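Local coordinates for virulence protein STM3117 (Salmonella enterica subsp. enterica serovar Typhimurium, PDB 3HUH) that promotes bacterial replication inside host macrophages and may take part in making or modifying the peptidoglycan layer of the cell wall, at residues Arg39-Glu42 with Glu43-Phe47; Ser94-Ile97 with Asn98-Val101. All coordinates share one frame; numbering follows the deposited sequence.

How the interactions relate
Interaction 1 closes helix 34-43 and interaction 2 opens helix 97-106, so the two contacts treat opposite kinds of helix end within one VOC-family chain. Their centres lie 15 Å apart and their nearest atoms about 7 Å, without touching. Interaction 1 is the deeper, 9 Å from the chain centre against 16 Å, and joins its backbone bonds to aromatic packing of the helix end and its turn against the strands. Interaction 2 is more peripheral: a carbonyl shared by two amides, a carboxylate lying against a proline, and a small aliphatic cluster. Both reach the second subunit, interaction 1 through apolar packing and interaction 2 largely through hydrogen bonds.

Interaction 1: Arg39-Glu42 with Glu43-Phe47; sequences RFYE and EVLGF
The carbonyl oxygen of E42 is approached by several groups at the C-terminal end of helix 34-43, which joins strands 21-31 and 48-52, the outer strands of one sheet in the VOC fold. G46 N donates a weak bond to it, 3.1 Å long and bent to 122° at the hydrogen, and the CA of the same glycine adds a C-H...O contact. A water also donates to this oxygen and, with its other hydrogen, to F47 O at 2.8 Å, bridging the last helical turn to the departing chain. G46 has positive phi, which favours glycine and turns the backbone out of the helix. One residue on, F47 N returns across the turn to Y41 O (2.9 Å), while upstream V44 N still makes an ordinary helical bond to F40 O at 2.8 Å.

A chi1 of 176° carries the F40 ring forward, toward the end of the helix, where V44 CB sits over one face near the rim and V44 CG2 comes within 3.8 Å of F40 CD1. L45 CD2 meets F40 CE2 at 3.7 Å. Y41 and F47 lie side by side and point the same way. Their planes are inclined by only 23°, but they are slid so far apart that they barely overlap, and contact falls at Y41 CD2 and F47 CE2, 3.5 Å apart. L45 CB rests over one face of the F47 ring, toward its rim.

Y41 OH is hydrogen-bonded to D132, and E42 OE2 receives A49 N of strand 48-52. F47 stacks on F61 and meets F91 edge-to-face, Y41 packs on L59 and I138, and L45 reaches I140. The turn after the helix thus lies between strands and I21 of the second subunit, which L45 and F47 both touch.

Interaction 2: Ser94-Ile97 with Asn98-Val101; sequences STPI and NDVV
P96 O receives two backbone amides of the first helical turn. V100 N binds it at 3.1 Å, lying in the carbonyl plane, and D99 N comes to 2.9 Å, a weak bond with 126° at the hydrogen. P96 thus holds the N-cap position of helix 97-106, which follows strand 88-93 in the VOC fold. The following helical bond is V101 N to I97 O, 2.9 Å, and V101 CG2 packs against that same oxygen.

Over this backbone the D99 side chain turns back along the chain, CG anti to its carbonyl carbon (chi1 -71°), and lays OD2 alongside the proline ring, 3.4 Å from P96 CG. The T95 and V100 side chains meet at a slant, with their CG2 methyls 3.7 Å apart, and T95 CG2 also reaches D99 CB, while I97 CD1 brushes V100 CB.

Further out, T95 OG1 is hydrogen-bonded to I20 N of the second subunit and T95 N to T93 OG1, so T95 is held through both its hydroxyl and its backbone amide. Q142 OE1 holds I97 N, and the I97 and V101 side chains pack on M126 and I128 of strand 123-131.

Proline brings no polar side chain to the cap: I97 N is met by Q142 OE1, D99 N and V100 N by P96 O. A first-turn carboxylate such as D99 would probably interact favourably with the helix dipole.

Interaction 1: Arg39-Glu42 with Glu43-Phe47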
ATOM      1  N   ARG A  39       6.339 -14.455   9.820  1.00 20.53           N
ATOM      2  CA  ARG A  39       7.716 -14.636  10.268  1.00 22.30           C
ATOM      3  C   ARG A  39       8.675 -13.667   9.583  1.00 21.34           C
ATOM      4  O   ARG A  39       9.557 -13.096  10.224  1.00 21.14           O
ATOM      5  CB  ARG A  39       8.172 -16.079  10.044  1.00 25.90           C
ATOM      6  CG  ARG A  39       7.743 -17.036  11.144  1.00 31.87           C
ATOM      7  CD  ARG A  39       8.473 -18.373  11.029  1.00 36.86           C
ATOM      8  NE  ARG A  39       8.418 -19.141  12.273  1.00 41.18           N
ATOM      9  CZ  ARG A  39       7.305 -19.627  12.815  1.00 42.77           C
ATOM     10  NH1 ARG A  39       6.131 -19.432  12.225  1.00 43.30           N
ATOM     11  NH2 ARG A  39       7.367 -20.312  13.949  1.00 43.99           N
ATOM     12  N   PHE A  40       8.496 -13.466   8.282  1.00 20.80           N
ATOM     13  CA  PHE A  40       9.354 -12.552   7.536  1.00 20.06           C
ATOM     14  C   PHE A  40       9.208 -11.104   8.016  1.00 18.80           C
ATOM     15  O   PHE A  40      10.202 -10.453   8.361  1.00 18.71           O
ATOM     16  CB  PHE A  40       9.029 -12.613   6.041  1.00 18.40           C
ATOM     17  CG  PHE A  40       9.803 -11.620   5.213  1.00 18.00           C
ATOM     18  CD1 PHE A  40      11.126 -11.870   4.857  1.00 17.96           C
ATOM     19  CD2 PHE A  40       9.212 -10.425   4.800  1.00 18.96           C
ATOM     20  CE1 PHE A  40      11.850 -10.945   4.096  1.00 20.56           C
ATOM     21  CE2 PHE A  40       9.925  -9.489   4.040  1.00 18.66           C
ATOM     22  CZ  PHE A  40      11.249  -9.751   3.686  1.00 19.66           C
ATOM     23  N   TYR A  41       7.977 -10.599   8.055  1.00 16.85           N
ATOM     24  CA  TYR A  41       7.777  -9.215   8.469  1.00 17.74           C
ATOM     25  C   TYR A  41       8.148  -8.940   9.921  1.00 17.26           C
ATOM     26  O   TYR A  41       8.620  -7.848  10.248  1.00 16.85           O
ATOM     27  CB  TYR A  41       6.342  -8.758   8.157  1.00 16.73           C
ATOM     28  CG  TYR A  41       6.146  -8.488   6.677  1.00 17.56           C
ATOM     29  CD1 TYR A  41       5.734  -9.498   5.810  1.00 15.29           C
ATOM     30  CD2 TYR A  41       6.452  -7.238   6.129  1.00 16.18           C
ATOM     31  CE1 TYR A  41       5.631  -9.277   4.433  1.00 16.23           C
ATOM     32  CE2 TYR A  41       6.359  -7.007   4.753  1.00 17.29           C
ATOM     33  CZ  TYR A  41       5.952  -8.028   3.911  1.00 17.33           C
ATOM     34  OH  TYR A  41       5.890  -7.800   2.553  1.00 16.30           O
ATOM     35  N   GLU A  42       7.954  -9.918  10.798  1.00 17.30           N
ATOM     36  CA  GLU A  42       8.335  -9.709  12.188  1.00 18.14           C
ATOM     37  C   GLU A  42       9.855  -9.764  12.355  1.00 19.47           C
ATOM     38  O   GLU A  42      10.453  -8.843  12.906  1.00 19.71           O
ATOM     39  CB  GLU A  42       7.686 -10.750  13.104  1.00 17.70           C
ATOM     40  CG  GLU A  42       6.186 -10.579  13.285  1.00 18.67           C
ATOM     41  CD  GLU A  42       5.655 -11.301  14.518  1.00 21.04           C
ATOM     42  OE1 GLU A  42       6.059 -12.460  14.759  1.00 21.96           O
ATOM     43  OE2 GLU A  42       4.826 -10.713  15.244  1.00 19.98           O
ATOM     44  N   GLU A  43      10.482 -10.826  11.855  1.00 20.57           N
ATOM     45  CA  GLU A  43      11.927 -10.994  12.015  1.00 21.23           C
ATOM     46  C   GLU A  43      12.796 -10.024  11.226  1.00 21.77           C
ATOM     47  O   GLU A  43      13.818  -9.554  11.731  1.00 22.07           O
ATOM     48  CB  GLU A  43      12.333 -12.436  11.681  1.00 23.71           C
ATOM     49  CG  GLU A  43      11.532 -13.483  12.436  1.00 27.94           C
ATOM     50  CD  GLU A  43      12.111 -14.879  12.325  1.00 31.19           C
ATOM     51  OE1 GLU A  43      12.558 -15.263  11.222  1.00 33.52           O
ATOM     52  OE2 GLU A  43      12.107 -15.601  13.344  1.00 32.63           O
ATOM     53  N   VAL A  44      12.401  -9.715   9.998  1.00 19.77           N
ATOM     54  CA  VAL A  44      13.190  -8.813   9.172  1.00 20.62           C
ATOM     55  C   VAL A  44      12.828  -7.334   9.326  1.00 21.49           C
ATOM     56  O   VAL A  44      13.678  -6.515   9.694  1.00 21.92           O
ATOM     57  CB  VAL A  44      13.080  -9.212   7.688  1.00 21.00           C
ATOM     58  CG1 VAL A  44      13.939  -8.295   6.836  1.00 21.76           C
ATOM     59  CG2 VAL A  44      13.500 -10.671   7.519  1.00 20.78           C
ATOM     60  N   LEU A  45      11.570  -6.989   9.059  1.00 22.04           N
ATOM     61  CA  LEU A  45      11.126  -5.600   9.153  1.00 21.04           C
ATOM     62  C   LEU A  45      10.759  -5.134  10.557  1.00 20.27           C
ATOM     63  O   LEU A  45      10.540  -3.946  10.778  1.00 20.62           O
ATOM     64  CB  LEU A  45       9.935  -5.356   8.218  1.00 24.40           C
ATOM     65  CG  LEU A  45      10.190  -5.274   6.707  1.00 27.30           C
ATOM     66  CD1 LEU A  45      11.162  -4.145   6.422  1.00 31.20           C
ATOM     67  CD2 LEU A  45      10.740  -6.585   6.185  1.00 28.50           C
ATOM     68  N   GLY A  46      10.672  -6.060  11.504  1.00 18.73           N
ATOM     69  CA  GLY A  46      10.334  -5.672  12.863  1.00 19.02           C
ATOM     70  C   GLY A  46       8.879  -5.336  13.117  1.00 17.89           C
ATOM     71  O   GLY A  46       8.558  -4.674  14.108  1.00 18.38           O
ATOM     72  N   PHE A  47       7.986  -5.771  12.234  1.00 16.69           N
ATOM     73  CA  PHE A  47       6.558  -5.510  12.430  1.00 15.99           C
ATOM     74  C   PHE A  47       6.019  -6.406  13.548  1.00 15.93           C
ATOM     75  O   PHE A  47       6.695  -7.341  13.987  1.00 16.53           O
ATOM     76  CB  PHE A  47       5.775  -5.797  11.145  1.00 16.13           C
ATOM     77  CG  PHE A  47       6.084  -4.858  10.006  1.00 16.55           C
ATOM     78  CD1 PHE A  47       6.971  -3.794  10.159  1.00 16.95           C
ATOM     79  CD2 PHE A  47       5.463  -5.033   8.776  1.00 15.52           C
ATOM     80  CE1 PHE A  47       7.227  -2.922   9.095  1.00 17.21           C
ATOM     81  CE2 PHE A  47       5.713  -4.167   7.707  1.00 15.38           C
ATOM     82  CZ  PHE A  47       6.596  -3.109   7.869  1.00 16.55           C
TER
HETATM   83  O   HOH W   1       8.852  -8.146  15.598  1.00 34.63           O

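Interaction 2: Ser94-Ile97 with Asn98-Val101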
ATOM      1  N   SER A  94      14.039   4.831  10.170  1.00 21.72           N
ATOM      2  CA  SER A  94      14.754   5.881  10.886  1.00 24.45           C
ATOM      3  C   SER A  94      16.142   5.348  11.241  1.00 25.16           C
ATOM      4  O   SER A  94      16.975   6.051  11.819  1.00 27.31           O
ATOM      5  CB  SER A  94      13.992   6.284  12.157  1.00 24.93           C
ATOM      6  OG  SER A  94      13.661   5.160  12.951  1.00 27.87           O
ATOM      7  N   THR A  95      16.379   4.092  10.884  1.00 23.86           N
ATOM      8  CA  THR A  95      17.659   3.437  11.131  1.00 22.81           C
ATOM      9  C   THR A  95      18.603   3.827   9.992  1.00 22.94           C
ATOM     10  O   THR A  95      18.186   3.894   8.837  1.00 22.73           O
ATOM     11  CB  THR A  95      17.474   1.902  11.145  1.00 23.13           C
ATOM     12  OG1 THR A  95      16.562   1.542  12.191  1.00 23.57           O
ATOM     13  CG2 THR A  95      18.804   1.190  11.366  1.00 22.94           C
ATOM     14  N   PRO A  96      19.884   4.117  10.301  1.00 22.15           N
ATOM     15  CA  PRO A  96      20.811   4.487   9.221  1.00 21.35           C
ATOM     16  C   PRO A  96      20.732   3.416   8.130  1.00 20.40           C
ATOM     17  O   PRO A  96      20.861   2.226   8.417  1.00 20.90           O
ATOM     18  CB  PRO A  96      22.165   4.510   9.925  1.00 23.12           C
ATOM     19  CG  PRO A  96      21.805   4.945  11.321  1.00 23.67           C
ATOM     20  CD  PRO A  96      20.568   4.113  11.607  1.00 23.29           C
ATOM     21  N   ILE A  97      20.531   3.837   6.886  1.00 19.62           N
ATOM     22  CA  ILE A  97      20.380   2.887   5.790  1.00 19.64           C
ATOM     23  C   ILE A  97      21.511   1.865   5.651  1.00 20.13           C
ATOM     24  O   ILE A  97      21.255   0.724   5.289  1.00 19.62           O
ATOM     25  CB  ILE A  97      20.142   3.622   4.438  1.00 18.84           C
ATOM     26  CG1 ILE A  97      19.480   2.667   3.435  1.00 20.49           C
ATOM     27  CG2 ILE A  97      21.444   4.168   3.885  1.00 18.93           C
ATOM     28  CD1 ILE A  97      18.106   2.166   3.883  1.00 20.67           C
ATOM     29  N   ASN A  98      22.750   2.253   5.943  1.00 18.92           N
ATOM     30  CA  ASN A  98      23.851   1.298   5.847  1.00 19.57           C
ATOM     31  C   ASN A  98      23.754   0.240   6.947  1.00 19.74           C
ATOM     32  O   ASN A  98      24.171  -0.911   6.758  1.00 19.06           O
ATOM     33  CB  ASN A  98      25.203   2.020   5.900  1.00 19.85           C
ATOM     34  CG  ASN A  98      25.488   2.804   4.628  1.00 21.93           C
ATOM     35  OD1 ASN A  98      24.769   2.669   3.632  1.00 22.63           O
ATOM     36  ND2 ASN A  98      26.539   3.618   4.648  1.00 21.25           N
ATOM     37  N   ASP A  99      23.202   0.613   8.097  1.00 18.72           N
ATOM     38  CA  ASP A  99      23.036  -0.356   9.172  1.00 20.56           C
ATOM     39  C   ASP A  99      21.941  -1.331   8.736  1.00 20.36           C
ATOM     40  O   ASP A  99      22.005  -2.529   9.027  1.00 20.67           O
ATOM     41  CB  ASP A  99      22.629   0.328  10.488  1.00 20.86           C
ATOM     42  CG  ASP A  99      23.760   1.139  11.107  1.00 23.99           C
ATOM     43  OD1 ASP A  99      24.946   0.857  10.816  1.00 24.38           O
ATOM     44  OD2 ASP A  99      23.461   2.052  11.904  1.00 26.89           O
ATOM     45  N   VAL A 100      20.943  -0.816   8.019  1.00 19.71           N
ATOM     46  CA  VAL A 100      19.855  -1.660   7.540  1.00 20.08           C
ATOM     47  C   VAL A 100      20.409  -2.659   6.529  1.00 19.44           C
ATOM     48  O   VAL A 100      20.052  -3.837   6.548  1.00 19.87           O
ATOM     49  CB  VAL A 100      18.745  -0.829   6.855  1.00 20.29           C
ATOM     50  CG1 VAL A 100      17.678  -1.757   6.277  1.00 19.51           C
ATOM     51  CG2 VAL A 100      18.117   0.131   7.863  1.00 20.81           C
ATOM     52  N   VAL A 101      21.274  -2.182   5.638  1.00 19.43           N
ATOM     53  CA  VAL A 101      21.888  -3.056   4.639  1.00 20.29           C
ATOM     54  C   VAL A 101      22.565  -4.219   5.352  1.00 19.29           C
ATOM     55  O   VAL A 101      22.369  -5.377   4.994  1.00 18.08           O
ATOM     56  CB  VAL A 101      22.949  -2.300   3.803  1.00 20.59           C
ATOM     57  CG1 VAL A 101      23.799  -3.287   3.016  1.00 22.44           C
ATOM     58  CG2 VAL A 101      22.264  -1.331   2.857  1.00 22.03           C
TER